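Local coordinates for protein HTH-type transcriptional activator ampR (Citrobacter freundii, PDB 3KOS) that regulates expression of the AmpC beta-lactamase gene as a LysR-family transcription factor, represented here by its effector-binding domain, at residues Gln11-Ala23 with Pro39-Arg51. Residues are numbered along the deposited sequence; the frame is centred on the assembly and turned at random.
Sequences QEKLKIGVVGTFA and PHIDLHISTHNNR. With MES (2-(N-morpholino)-ethanesulfonic acid), chain C.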
ATOM      1  N   GLN A  11      -9.514  30.318  -1.711  1.00 30.41           N
ATOM      2  CA  GLN A  11      -9.292  28.912  -2.060  1.00 23.06           C
ATOM      3  C   GLN A  11     -10.528  28.073  -1.770  1.00 23.57           C
ATOM      4  O   GLN A  11     -11.138  28.199  -0.713  1.00 26.58           O
ATOM      5  CB  GLN A  11      -8.099  28.337  -1.294  1.00 24.67           C
ATOM      6  CG  GLN A  11      -6.788  29.077  -1.520  1.00 28.42           C
ATOM      7  CD  GLN A  11      -6.293  28.955  -2.945  1.00 28.26           C
ATOM      8  OE1 GLN A  11      -6.441  29.880  -3.748  1.00 28.90           O
ATOM      9  NE2 GLN A  11      -5.707  27.808  -3.272  1.00 23.03           N
ATOM     10  N   GLU A  12     -10.882  27.203  -2.707  1.00 17.64           N
ATOM     11  CA  GLU A  12     -12.047  26.353  -2.546  1.00 15.47           C
ATOM     12  C   GLU A  12     -11.544  24.969  -2.184  1.00 14.90           C
ATOM     13  O   GLU A  12     -10.653  24.445  -2.843  1.00 17.52           O
ATOM     14  CB  GLU A  12     -12.853  26.308  -3.845  1.00 14.96           C
ATOM     15  CG  GLU A  12     -13.271  27.702  -4.327  1.00 17.53           C
ATOM     16  CD  GLU A  12     -14.051  27.675  -5.628  1.00 24.18           C
ATOM     17  OE1 GLU A  12     -14.178  26.591  -6.232  1.00 20.65           O
ATOM     18  OE2 GLU A  12     -14.547  28.747  -6.053  1.00 26.34           O
ATOM     19  N   LYS A  13     -12.106  24.390  -1.134  1.00 16.13           N
ATOM     20  CA  LYS A  13     -11.632  23.098  -0.654  1.00 14.36           C
ATOM     21  C   LYS A  13     -12.156  21.957  -1.515  1.00 14.37           C
ATOM     22  O   LYS A  13     -13.303  21.979  -1.955  1.00 12.33           O
ATOM     23  CB  LYS A  13     -12.040  22.896   0.799  1.00 14.66           C
ATOM     24  CG  LYS A  13     -11.445  21.651   1.429  1.00 19.71           C
ATOM     25  CD  LYS A  13     -11.646  21.660   2.928  1.00 23.12           C
ATOM     26  CE  LYS A  13     -11.147  20.370   3.559  1.00 28.98           C
ATOM     27  NZ  LYS A  13     -11.399  20.366   5.024  1.00 35.00           N
ATOM     28  N   LEU A  14     -11.301  20.963  -1.760  1.00 12.12           N
ATOM     29  CA  LEU A  14     -11.707  19.754  -2.462  1.00 10.55           C
ATOM     30  C   LEU A  14     -11.034  18.563  -1.785  1.00 10.84           C
ATOM     31  O   LEU A  14      -9.813  18.527  -1.667  1.00 12.35           O
ATOM     32  CB  LEU A  14     -11.303  19.824  -3.932  1.00 12.35           C
ATOM     33  CG  LEU A  14     -11.526  18.585  -4.807  1.00 13.28           C
ATOM     34  CD1 LEU A  14     -12.986  18.197  -4.832  1.00 13.04           C
ATOM     35  CD2 LEU A  14     -11.037  18.850  -6.222  1.00 13.78           C
ATOM     36  N   LYS A  15     -11.836  17.601  -1.341  1.00 11.67           N
ATOM     37  CA  LYS A  15     -11.305  16.463  -0.594  1.00 11.10           C
ATOM     38  C   LYS A  15     -11.506  15.186  -1.394  1.00  9.99           C
ATOM     39  O   LYS A  15     -12.634  14.822  -1.743  1.00 11.72           O
ATOM     40  CB  LYS A  15     -11.974  16.357   0.782  1.00 13.87           C
ATOM     41  CG  LYS A  15     -11.135  15.578   1.773  1.00 22.96           C
ATOM     42  CD  LYS A  15     -11.806  15.368   3.138  1.00 24.56           C
ATOM     43  CE  LYS A  15     -10.889  14.513   4.023  1.00 28.47           C
ATOM     44  NZ  LYS A  15     -11.523  14.072   5.304  1.00 31.78           N
ATOM     45  N   ILE A  16     -10.404  14.521  -1.712  1.00  9.62           N
ATOM     46  CA  ILE A  16     -10.467  13.348  -2.561  1.00  7.92           C
ATOM     47  C   ILE A  16      -9.706  12.173  -1.947  1.00  8.49           C
ATOM     48  O   ILE A  16      -8.557  12.315  -1.556  1.00 10.61           O
ATOM     49  CB  ILE A  16      -9.908  13.645  -3.947  1.00 10.80           C
ATOM     50  CG1 ILE A  16     -10.669  14.828  -4.570  1.00 13.23           C
ATOM     51  CG2 ILE A  16     -10.017  12.423  -4.832  1.00 15.12           C
ATOM     52  CD1 ILE A  16     -10.466  14.975  -6.056  1.00 19.15           C
ATOM     53  N   GLY A  17     -10.368  11.022  -1.880  1.00  8.18           N
ATOM     54  CA  GLY A  17      -9.748   9.789  -1.411  1.00  9.02           C
ATOM     55  C   GLY A  17      -9.415   8.912  -2.605  1.00  9.00           C
ATOM     56  O   GLY A  17     -10.310   8.505  -3.345  1.00  8.80           O
ATOM     57  N   VAL A  18      -8.131   8.603  -2.784  1.00  7.93           N
ATOM     58  CA  VAL A  18      -7.656   7.963  -4.004  1.00  6.21           C
ATOM     59  C   VAL A  18      -7.052   6.587  -3.692  1.00  7.59           C
ATOM     60  O   VAL A  18      -6.188   6.484  -2.831  1.00  6.92           O
ATOM     61  CB  VAL A  18      -6.552   8.827  -4.682  1.00  9.31           C
ATOM     62  CG1 VAL A  18      -6.119   8.201  -6.013  1.00  7.55           C
ATOM     63  CG2 VAL A  18      -7.059  10.252  -4.920  1.00 11.25           C
ATOM     64  N   VAL A  19      -7.486   5.543  -4.392  1.00  6.85           N
ATOM     65  CA  VAL A  19      -6.859   4.233  -4.191  1.00  7.25           C
ATOM     66  C   VAL A  19      -5.352   4.380  -4.446  1.00  6.66           C
ATOM     67  O   VAL A  19      -4.937   5.019  -5.412  1.00  6.01           O
ATOM     68  CB  VAL A  19      -7.510   3.126  -5.070  1.00  7.73           C
ATOM     69  CG1 VAL A  19      -7.450   3.483  -6.576  1.00  6.89           C
ATOM     70  CG2 VAL A  19      -6.865   1.775  -4.801  1.00  7.14           C
ATOM     71  N   GLY A  20      -4.534   3.815  -3.557  1.00  7.11           N
ATOM     72  CA  GLY A  20      -3.115   4.120  -3.553  1.00  8.22           C
ATOM     73  C   GLY A  20      -2.441   3.821  -4.875  1.00  7.59           C
ATOM     74  O   GLY A  20      -1.569   4.568  -5.338  1.00  7.55           O
ATOM     75  N   THR A  21      -2.843   2.712  -5.485  1.00  7.21           N
ATOM     76  CA  THR A  21      -2.256   2.285  -6.744  1.00  8.51           C
ATOM     77  C   THR A  21      -2.401   3.365  -7.813  1.00  8.65           C
ATOM     78  O   THR A  21      -1.462   3.652  -8.562  1.00  8.67           O
ATOM     79  CB  THR A  21      -2.880   0.969  -7.211  1.00  9.29           C
ATOM     80  OG1 THR A  21      -2.600  -0.046  -6.229  1.00 10.73           O
ATOM     81  CG2 THR A  21      -2.294   0.541  -8.548  1.00  9.89           C
ATOM     82  N   PHE A  22      -3.579   3.968  -7.876  1.00  7.05           N
ATOM     83  CA  PHE A  22      -3.824   5.061  -8.829  1.00  7.28           C
ATOM     84  C   PHE A  22      -3.069   6.334  -8.465  1.00  7.92           C
ATOM     85  O   PHE A  22      -2.602   7.048  -9.348  1.00  8.19           O
ATOM     86  CB  PHE A  22      -5.312   5.356  -8.929  1.00  6.04           C
ATOM     87  CG  PHE A  22      -5.680   6.330 -10.027  1.00  7.45           C
ATOM     88  CD1 PHE A  22      -5.765   7.682  -9.763  1.00  6.63           C
ATOM     89  CD2 PHE A  22      -5.964   5.879 -11.311  1.00  7.74           C
ATOM     90  CE1 PHE A  22      -6.123   8.580 -10.761  1.00  7.98           C
ATOM     91  CE2 PHE A  22      -6.318   6.774 -12.317  1.00  7.72           C
ATOM     92  CZ  PHE A  22      -6.394   8.126 -12.038  1.00 11.08           C
ATOM     93  N   ALA A  23      -2.974   6.639  -7.170  1.00  7.40           N
ATOM     94  CA  ALA A  23      -2.241   7.821  -6.737  1.00  9.02           C
ATOM     95  C   ALA A  23      -0.784   7.738  -7.191  1.00  9.50           C
ATOM     96  O   ALA A  23      -0.237   8.683  -7.767  1.00  8.09           O
ATOM     97  CB  ALA A  23      -2.324   7.962  -5.205  1.00  9.45           C
ATOM     98  N   PRO A  39      -5.177  26.880  -9.736  1.00 18.79           N
ATOM     99  CA  PRO A  39      -4.448  27.244  -8.518  1.00 13.86           C
ATOM    100  C   PRO A  39      -5.371  27.642  -7.368  1.00 15.57           C
ATOM    101  O   PRO A  39      -4.921  27.694  -6.231  1.00 17.71           O
ATOM    102  CB  PRO A  39      -3.617  28.452  -8.963  1.00 18.72           C
ATOM    103  CG  PRO A  39      -4.352  28.996 -10.143  1.00 17.02           C
ATOM    104  CD  PRO A  39      -4.887  27.804 -10.847  1.00 17.30           C
ATOM    105  N   HIS A  40      -6.633  27.923  -7.664  1.00 17.79           N
ATOM    106  CA  HIS A  40      -7.578  28.399  -6.656  1.00 18.25           C
ATOM    107  C   HIS A  40      -8.209  27.269  -5.856  1.00 19.24           C
ATOM    108  O   HIS A  40      -9.014  27.521  -4.961  1.00 18.42           O
ATOM    109  CB  HIS A  40      -8.687  29.219  -7.325  1.00 20.41           C
ATOM    110  CG  HIS A  40      -9.442  28.464  -8.377  1.00 21.79           C
ATOM    111  ND1 HIS A  40      -8.923  28.213  -9.630  1.00 22.09           N
ATOM    112  CD2 HIS A  40     -10.671  27.893  -8.357  1.00 21.54           C
ATOM    113  CE1 HIS A  40      -9.806  27.532 -10.340  1.00 23.65           C
ATOM    114  NE2 HIS A  40     -10.875  27.324  -9.591  1.00 20.23           N
ATOM    115  N   ILE A  41      -7.861  26.025  -6.180  1.00 16.16           N
ATOM    116  CA  ILE A  41      -8.446  24.890  -5.480  1.00 14.11           C
ATOM    117  C   ILE A  41      -7.467  24.325  -4.443  1.00 15.29           C
ATOM    118  O   ILE A  41      -6.303  24.085  -4.747  1.00 14.57           O
ATOM    119  CB  ILE A  41      -8.898  23.790  -6.467  1.00 15.00           C
ATOM    120  CG1 ILE A  41     -10.053  24.316  -7.325  1.00 15.65           C
ATOM    121  CG2 ILE A  41      -9.321  22.527  -5.715  1.00 14.94           C
ATOM    122  CD1 ILE A  41     -10.460  23.413  -8.456  1.00 15.37           C
ATOM    123  N   ASP A  42      -7.959  24.161  -3.219  1.00 13.01           N
ATOM    124  CA  ASP A  42      -7.183  23.614  -2.106  1.00 15.09           C
ATOM    125  C   ASP A  42      -7.478  22.117  -2.055  1.00 15.14           C
ATOM    126  O   ASP A  42      -8.493  21.673  -1.509  1.00 11.25           O
ATOM    127  CB  ASP A  42      -7.590  24.316  -0.812  1.00 16.79           C
ATOM    128  CG  ASP A  42      -6.934  23.725   0.426  1.00 21.47           C
ATOM    129  OD1 ASP A  42      -5.930  22.993   0.296  1.00 20.20           O
ATOM    130  OD2 ASP A  42      -7.442  23.994   1.538  1.00 22.26           O
ATOM    131  N   LEU A  43      -6.591  21.346  -2.663  1.00 13.06           N
ATOM    132  CA  LEU A  43      -6.820  19.921  -2.849  1.00 12.89           C
ATOM    133  C   LEU A  43      -6.266  19.125  -1.670  1.00 13.06           C
ATOM    134  O   LEU A  43      -5.072  19.177  -1.389  1.00 12.66           O
ATOM    135  CB  LEU A  43      -6.160  19.467  -4.153  1.00 14.89           C
ATOM    136  CG  LEU A  43      -6.266  17.990  -4.517  1.00 17.40           C
ATOM    137  CD1 LEU A  43      -7.721  17.581  -4.570  1.00 16.51           C
ATOM    138  CD2 LEU A  43      -5.584  17.741  -5.858  1.00 13.87           C
ATOM    139  N   HIS A  44      -7.144  18.399  -0.986  1.00 10.37           N
ATOM    140  CA  HIS A  44      -6.755  17.544   0.128  1.00 14.36           C
ATOM    141  C   HIS A  44      -6.808  16.091  -0.331  1.00 11.76           C
ATOM    142  O   HIS A  44      -7.885  15.532  -0.494  1.00 11.36           O
ATOM    143  CB  HIS A  44      -7.717  17.723   1.297  1.00 13.64           C
ATOM    144  CG  HIS A  44      -7.647  19.074   1.933  1.00 17.15           C
ATOM    145  ND1 HIS A  44      -7.323  19.254   3.259  1.00 21.42           N
ATOM    146  CD2 HIS A  44      -7.844  20.312   1.420  1.00 17.33           C
ATOM    147  CE1 HIS A  44      -7.335  20.546   3.540  1.00 21.99           C
ATOM    148  NE2 HIS A  44      -7.645  21.210   2.440  1.00 18.55           N
ATOM    149  N   ILE A  45      -5.647  15.483  -0.541  1.00 11.02           N
ATOM    150  CA  ILE A  45      -5.601  14.109  -1.017  1.00  8.79           C
ATOM    151  C   ILE A  45      -5.292  13.137   0.108  1.00 11.51           C
ATOM    152  O   ILE A  45      -4.398  13.380   0.911  1.00 10.54           O
ATOM    153  CB  ILE A  45      -4.523  13.938  -2.084  1.00  9.72           C
ATOM    154  CG1 ILE A  45      -4.866  14.816  -3.286  1.00 12.59           C
ATOM    155  CG2 ILE A  45      -4.407  12.477  -2.489  1.00 13.48           C
ATOM    156  CD1 ILE A  45      -3.845  14.765  -4.359  1.00 19.85           C
ATOM    157  N   SER A  46      -6.044  12.045   0.160  1.00 10.66           N
ATOM    158  CA  SER A  46      -5.734  10.944   1.070  1.00  9.94           C
ATOM    159  C   SER A  46      -5.810   9.665   0.255  1.00  8.50           C
ATOM    160  O   SER A  46      -6.499   9.631  -0.758  1.00 10.41           O
ATOM    161  CB  SER A  46      -6.726  10.906   2.233  1.00 12.74           C
ATOM    162  OG  SER A  46      -8.052  10.746   1.758  1.00 12.35           O
ATOM    163  N   THR A  47      -5.075   8.632   0.657  1.00  9.73           N
ATOM    164  CA  THR A  47      -5.119   7.376  -0.081  1.00  8.79           C
ATOM    165  C   THR A  47      -5.865   6.307   0.708  1.00  9.91           C
ATOM    166  O   THR A  47      -5.974   6.380   1.933  1.00 12.29           O
ATOM    167  CB  THR A  47      -3.702   6.850  -0.449  1.00  9.34           C
ATOM    168  OG1 THR A  47      -2.991   6.528   0.750  1.00  9.71           O
ATOM    169  CG2 THR A  47      -2.926   7.901  -1.243  1.00  9.87           C
ATOM    170  N   HIS A  48      -6.370   5.313  -0.006  1.00  9.76           N
ATOM    171  CA  HIS A  48      -7.079   4.202   0.613  1.00 10.61           C
ATOM    172  C   HIS A  48      -6.751   2.921  -0.150  1.00  9.58           C
ATOM    173  O   HIS A  48      -6.056   2.967  -1.171  1.00  7.61           O
ATOM    174  CB  HIS A  48      -8.596   4.471   0.653  1.00 10.28           C
ATOM    175  CG  HIS A  48      -9.214   4.757  -0.689  1.00  8.56           C
ATOM    176  ND1 HIS A  48      -9.481   3.768  -1.612  1.00  8.39           N
ATOM    177  CD2 HIS A  48      -9.655   5.912  -1.243  1.00  8.64           C
ATOM    178  CE1 HIS A  48     -10.042   4.303  -2.682  1.00 10.09           C
ATOM    179  NE2 HIS A  48     -10.157   5.602  -2.484  1.00  7.30           N
ATOM    180  N   ASN A  49      -7.210   1.776   0.357  1.00  8.83           N
ATOM    181  CA  ASN A  49      -6.928   0.511  -0.313  1.00 10.24           C
ATOM    182  C   ASN A  49      -8.134  -0.038  -1.075  1.00 11.31           C
ATOM    183  O   ASN A  49      -8.325  -1.256  -1.182  1.00 11.61           O
ATOM    184  CB  ASN A  49      -6.352  -0.526   0.672  1.00  9.66           C
ATOM    185  CG  ASN A  49      -7.351  -0.955   1.739  1.00 12.55           C
ATOM    186  OD1 ASN A  49      -8.460  -0.430   1.830  1.00  9.95           O
ATOM    187  ND2 ASN A  49      -6.958  -1.935   2.549  1.00  8.02           N
ATOM    188  N   ASN A  50      -8.944   0.877  -1.598  1.00  8.94           N
ATOM    189  CA  ASN A  50     -10.141   0.539  -2.362  1.00 10.05           C
ATOM    190  C   ASN A  50     -11.339   0.121  -1.522  1.00 15.23           C
ATOM    191  O   ASN A  50     -12.434  -0.037  -2.053  1.00 17.82           O
ATOM    192  CB  ASN A  50      -9.872  -0.523  -3.427  1.00 11.41           C
ATOM    193  CG  ASN A  50     -10.602  -0.225  -4.716  1.00 13.94           C
ATOM    194  OD1 ASN A  50     -10.472   0.874  -5.256  1.00 11.16           O
ATOM    195  ND2 ASN A  50     -11.366  -1.186  -5.215  1.00 12.03           N
ATOM    196  N   ARG A  51     -11.120  -0.079  -0.228  1.00 13.17           N
ATOM    197  CA  ARG A  51     -12.218  -0.278   0.720  1.00 14.49           C
ATOM    198  C   ARG A  51     -12.325   0.987   1.518  1.00 16.73           C
ATOM    199  O   ARG A  51     -11.476   1.278   2.373  1.00 18.30           O
ATOM    200  CB  ARG A  51     -11.957  -1.447   1.671  1.00 17.01           C
ATOM    201  CG  ARG A  51     -11.983  -2.787   1.004  1.00 22.11           C
ATOM    202  CD  ARG A  51     -10.675  -3.020   0.290  1.00 19.26           C
ATOM    203  NE  ARG A  51     -10.549  -4.398  -0.161  1.00 28.41           N
ATOM    204  CZ  ARG A  51      -9.500  -4.862  -0.831  1.00 31.28           C
ATOM    205  NH1 ARG A  51      -8.480  -4.058  -1.108  1.00 19.44           N
ATOM    206  NH2 ARG A  51      -9.473  -6.128  -1.227  1.00 32.29           N
TER
HETATM  207  O1  MES C 303      -2.938  20.352   2.421  1.00 20.44           O
HETATM  208  C2  MES C 303      -3.314  21.532   3.083  0.85 20.95           C
HETATM  209  C3  MES C 303      -2.866  22.776   2.304  1.00 19.68           C
HETATM  210  N4  MES C 303      -3.428  22.772   0.937  1.00 20.88           N
HETATM  211  C5  MES C 303      -3.246  21.484   0.207  1.00 18.38           C
HETATM  212  C6  MES C 303      -3.327  20.217   1.080  1.00 20.14           C
HETATM  213  C7  MES C 303      -3.053  23.950   0.077  0.91 23.93           C
HETATM  214  C8  MES C 303      -3.688  25.231   0.517  0.73 24.32           C
HETATM  215  S   MES C 303      -3.799  26.453  -0.235  0.65 22.91           S
HETATM  216  O1S MES C 303      -4.250  27.617   0.803  0.72 23.97           O
HETATM  217  O2S MES C 303      -4.930  26.079  -1.311  1.00 25.78           O
HETATM  218  O3S MES C 303      -2.377  26.704  -0.935  0.94 25.71           O
HETATM  219  O   HOH W   1      -3.776   0.964  -2.900  1.00  9.24           O
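Leu14, Ile16, Ile41 and Leu43 form the apolar centre on one face of two parallel strands. With CG of Leu43 anti to the backbone N, a chi2 of 57° swings CD1 inward to meet Leu14 CD2 at 3.9 Å, the two leucines lying alongside and pointing the same way. The same methyl touches CG1 of Ile16, while Ile41 CG2 presses on Leu14 CB. Branched and long aliphatic residues suit this face because helices 20-37 and 194-209 cover it; farther along, Ala23, small enough to sit close, sets CB against Thr47 CG2.

Backbone hydrogen bonds join strands 12-19 and 41-48, beginning with Glu12 N to His40 O; beyond them Gly20 N, in the first turn of the helix, bonds His48 O.

The other face is more polar. His44 takes Lys13 CE over the centre of its ring, a CH-pi contact 3.8 Å from the centroid, the extended lysine crossing the imidazole at about a right angle. His44 NE2 gives a hydrogen bond of 2.9 Å to Asp42 OD2, in the ring plane but from above the carboxylate plane, which helps fix the ring's rotation. At Gly17 the absence of a side chain lets the His48 ring lie close, CD2 3.3 Å from Gly17 C; His48 NE2 makes a weak hydrogen bond to Gly17 O, and ND1 accepts Asn50 N in the ring plane.

At the outer end, Gln11 NE2 hydrogen-bonds Pro39 O in the carbonyl plane, on a lone pair (3.1 Å), and O2S of MES (2.7 Å), a buffer molecule probably from the crystallisation liquor, whose N4 donates to Asp42 OD1.

Ile45 and Thr47 make backbone hydrogen bonds to the second subunit, and Thr47 OG1 bonds its Asp137, so strand 41-48 serves the dimer interface. Strand 12-19, helix 20-37 and strand 41-48 make a beta-alpha-beta crossover, part of the periplasmic-binding-protein-like fold of LysR effector domains.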